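Local coordinates for GMP reductase (PDB 6JIG), which probably catalyses the irreversible NADPH-dependent deamination of GMP to IMP, helping to balance adenine and guanine nucleotides, at residues 240-245 / 273-278. The protein carries 1 engineered substitution. Sequence-based numbering, arbitrary orientation.
Sequences DDMNRA and KRLKGD
Met242 reaches from helix 239-251 to the C-terminal turn of helix 266-277, joining two successive outer helices of the (beta/alpha)8 TIM barrel of this IMPDH/GMPR family member. Its SD lies 3.7 Å from Leu275 CD2 and is equally close to CG of Arg274, in the aliphatic part of that side chain. The Met242 and Leu275 side chains lie alongside each other, pointing opposite ways. CG of Met242 stands anti to the backbone N (chi1 -170°), and a bend at chi2 (63°) sets the direction of SD. Beyond it CE packs 3.5 Å from Asp278 CB, just past the helix end. The same methyl lies 3.7 Å from Asp278 OD2, which forms a salt bridge with Arg280. Deeper in, Ala245, one turn after Met242, brings its CB to 3.6 Å from Leu275 CD2, so this one methyl is shared by both residues of helix 239-251. The two short helical segments run broadly parallel, their axes inclined at 40° and 11.1 Å apart at closest approach, a separation bridged by side chains. Beneath them, Ala245 rests on Leu256 of strand 255-259, and Leu275 on Val258 of that strand and Ile286 of strand 285-291, so the helix pair packs against the barrel wall. Thr281 touches the side chains of Met242 and Ala245, and its OG1 is hydrogen-bonded to Leu275 O.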
ATOM      1  N   ASP A 240     -30.372  39.266  14.701  1.00 47.80           N
ATOM      2  CA  ASP A 240     -30.099  39.822  13.384  1.00 49.24           C
ATOM      3  C   ASP A 240     -30.642  38.960  12.246  1.00 52.91           C
ATOM      4  O   ASP A 240     -30.825  39.471  11.135  1.00 51.36           O
ATOM      5  CB  ASP A 240     -28.595  40.013  13.211  1.00 51.82           C
ATOM      6  CG  ASP A 240     -28.246  40.752  11.932  1.00 61.96           C
ATOM      7  OD1 ASP A 240     -28.863  41.812  11.662  1.00 63.92           O
ATOM      8  OD2 ASP A 240     -27.356  40.275  11.195  1.00 61.72           O
ATOM      9  N   ASP A 241     -30.887  37.669  12.480  1.00 46.37           N
ATOM     10  CA  ASP A 241     -31.418  36.830  11.411  1.00 48.92           C
ATOM     11  C   ASP A 241     -32.808  37.278  10.972  1.00 46.77           C
ATOM     12  O   ASP A 241     -33.200  37.041   9.822  1.00 47.67           O
ATOM     13  CB  ASP A 241     -31.425  35.372  11.854  1.00 44.98           C
ATOM     14  CG  ASP A 241     -30.043  34.760  11.812  1.00 47.83           C
ATOM     15  OD1 ASP A 241     -29.522  34.557  10.688  1.00 49.99           O
ATOM     16  OD2 ASP A 241     -29.468  34.514  12.896  1.00 44.45           O
ATOM     17  N   MET A 242     -33.565  37.925  11.861  1.00 46.91           N
ATOM     18  CA  MET A 242     -34.860  38.459  11.452  1.00 48.30           C
ATOM     19  C   MET A 242     -34.686  39.530  10.381  1.00 49.42           C
ATOM     20  O   MET A 242     -35.439  39.568   9.399  1.00 46.40           O
ATOM     21  CB  MET A 242     -35.601  39.004  12.671  1.00 49.40           C
ATOM     22  CG  MET A 242     -37.045  39.355  12.414  1.00 54.48           C
ATOM     23  SD  MET A 242     -38.051  37.931  11.944  1.00 57.01           S
ATOM     24  CE  MET A 242     -39.380  38.760  11.110  1.00 50.01           C
ATOM     25  N   ASN A 243     -33.679  40.397  10.540  1.00 51.89           N
ATOM     26  CA  ASN A 243     -33.376  41.383   9.508  1.00 50.76           C
ATOM     27  C   ASN A 243     -32.973  40.709   8.200  1.00 49.16           C
ATOM     28  O   ASN A 243     -33.426  41.109   7.121  1.00 47.72           O
ATOM     29  CB  ASN A 243     -32.271  42.318   9.990  1.00 51.20           C
ATOM     30  CG  ASN A 243     -32.179  43.574   9.159  1.00 60.35           C
ATOM     31  OD1 ASN A 243     -31.236  43.752   8.378  1.00 62.54           O
ATOM     32  ND2 ASN A 243     -33.172  44.456   9.304  1.00 61.08           N
ATOM     33  N   ARG A 244     -32.116  39.685   8.277  1.00 47.59           N
ATOM     34  CA  ARG A 244     -31.765  38.911   7.090  1.00 43.91           C
ATOM     35  C   ARG A 244     -33.010  38.330   6.426  1.00 40.87           C
ATOM     36  O   ARG A 244     -33.176  38.415   5.206  1.00 38.37           O
ATOM     37  CB  ARG A 244     -30.780  37.802   7.474  1.00 44.08           C
ATOM     38  CG  ARG A 244     -30.275  36.961   6.310  1.00 41.85           C
ATOM     39  CD  ARG A 244     -29.376  35.838   6.816  1.00 40.66           C
ATOM     40  NE  ARG A 244     -28.134  36.357   7.378  1.00 39.66           N
ATOM     41  CZ  ARG A 244     -27.002  36.475   6.694  1.00 42.80           C
ATOM     42  NH1 ARG A 244     -26.962  36.102   5.420  1.00 41.13           N
ATOM     43  NH2 ARG A 244     -25.904  36.946   7.277  1.00 42.22           N
ATOM     44  N   ALA A 245     -33.902  37.738   7.223  1.00 42.01           N
ATOM     45  CA  ALA A 245     -35.107  37.127   6.670  1.00 40.52           C
ATOM     46  C   ALA A 245     -35.957  38.149   5.930  1.00 42.31           C
ATOM     47  O   ALA A 245     -36.462  37.884   4.830  1.00 38.58           O
ATOM     48  CB  ALA A 245     -35.924  36.487   7.787  1.00 40.39           C
ATOM     49  N   LYS A 273     -41.811  31.037  15.250  1.00 44.06           N
ATOM     50  CA  LYS A 273     -42.939  31.851  15.696  1.00 45.39           C
ATOM     51  C   LYS A 273     -42.767  33.308  15.281  1.00 44.14           C
ATOM     52  O   LYS A 273     -43.728  33.953  14.847  1.00 44.66           O
ATOM     53  CB  LYS A 273     -43.100  31.743  17.211  1.00 44.37           C
ATOM     54  CG  LYS A 273     -43.700  30.418  17.677  1.00 47.45           C
ATOM     55  CD  LYS A 273     -43.817  30.378  19.200  1.00 50.51           C
ATOM     56  CE  LYS A 273     -44.547  29.119  19.672  1.00 54.05           C
ATOM     57  NZ  LYS A 273     -44.413  28.888  21.148  1.00 55.38           N
ATOM     58  N   ARG A 274     -41.547  33.838  15.402  1.00 42.11           N
ATOM     59  CA  ARG A 274     -41.291  35.219  15.003  1.00 46.33           C
ATOM     60  C   ARG A 274     -41.512  35.416  13.511  1.00 48.61           C
ATOM     61  O   ARG A 274     -42.083  36.430  13.087  1.00 44.62           O
ATOM     62  CB  ARG A 274     -39.868  35.616  15.387  1.00 46.94           C
ATOM     63  CG  ARG A 274     -39.571  37.097  15.262  1.00 49.79           C
ATOM     64  CD  ARG A 274     -38.514  37.527  16.287  1.00 56.46           C
ATOM     65  NE  ARG A 274     -37.392  36.593  16.319  1.00 61.79           N
ATOM     66  CZ  ARG A 274     -37.087  35.791  17.340  1.00 59.51           C
ATOM     67  NH1 ARG A 274     -37.814  35.802  18.454  1.00 59.77           N
ATOM     68  NH2 ARG A 274     -36.045  34.970  17.244  1.00 50.73           N
ATOM     69  N   LEU A 275     -41.065  34.455  12.698  1.00 43.33           N
ATOM     70  CA  LEU A 275     -41.202  34.574  11.253  1.00 43.92           C
ATOM     71  C   LEU A 275     -42.660  34.475  10.821  1.00 44.91           C
ATOM     72  O   LEU A 275     -43.089  35.183   9.902  1.00 46.24           O
ATOM     73  CB  LEU A 275     -40.359  33.503  10.556  1.00 41.99           C
ATOM     74  CG  LEU A 275     -38.851  33.724  10.695  1.00 43.79           C
ATOM     75  CD1 LEU A 275     -38.101  32.468  10.278  1.00 42.12           C
ATOM     76  CD2 LEU A 275     -38.401  34.922   9.864  1.00 40.70           C
ATOM     77  N   LYS A 276     -43.438  33.600  11.459  1.00 43.11           N
ATOM     78  CA  LYS A 276     -44.853  33.529  11.117  1.00 45.23           C
ATOM     79  C   LYS A 276     -45.612  34.729  11.662  1.00 50.92           C
ATOM     80  O   LYS A 276     -46.672  35.072  11.129  1.00 52.01           O
ATOM     81  CB  LYS A 276     -45.491  32.233  11.646  1.00 46.12           C
ATOM     82  CG  LYS A 276     -44.870  30.917  11.139  1.00 46.29           C
ATOM     83  CD  LYS A 276     -45.093  30.703   9.641  1.00 44.60           C
ATOM     84  CE  LYS A 276     -46.384  29.962   9.340  1.00 42.65           C
ATOM     85  NZ  LYS A 276     -46.612  29.909   7.877  1.00 42.52           N
ATOM     86  N   GLY A 277     -45.086  35.379  12.701  1.00 48.26           N
ATOM     87  CA  GLY A 277     -45.782  36.488  13.326  1.00 53.61           C
ATOM     88  C   GLY A 277     -45.571  37.842  12.683  1.00 54.59           C
ATOM     89  O   GLY A 277     -46.297  38.785  13.017  1.00 54.35           O
ATOM     90  N   ASP A 278     -44.600  37.965  11.775  1.00 51.66           N
ATOM     91  CA  ASP A 278     -44.298  39.234  11.132  1.00 48.30           C
ATOM     92  C   ASP A 278     -44.799  39.218   9.699  1.00 50.00           C
ATOM     93  O   ASP A 278     -44.396  38.332   8.928  1.00 49.12           O
ATOM     94  CB  ASP A 278     -42.798  39.500  11.157  1.00 48.53           C
ATOM     95  CG  ASP A 278     -42.447  40.953  10.856  1.00 49.51           C
ATOM     96  OD1 ASP A 278     -42.929  41.495   9.844  1.00 49.34           O
ATOM     97  OD2 ASP A 278     -41.676  41.555  11.632  1.00 52.41           O
TER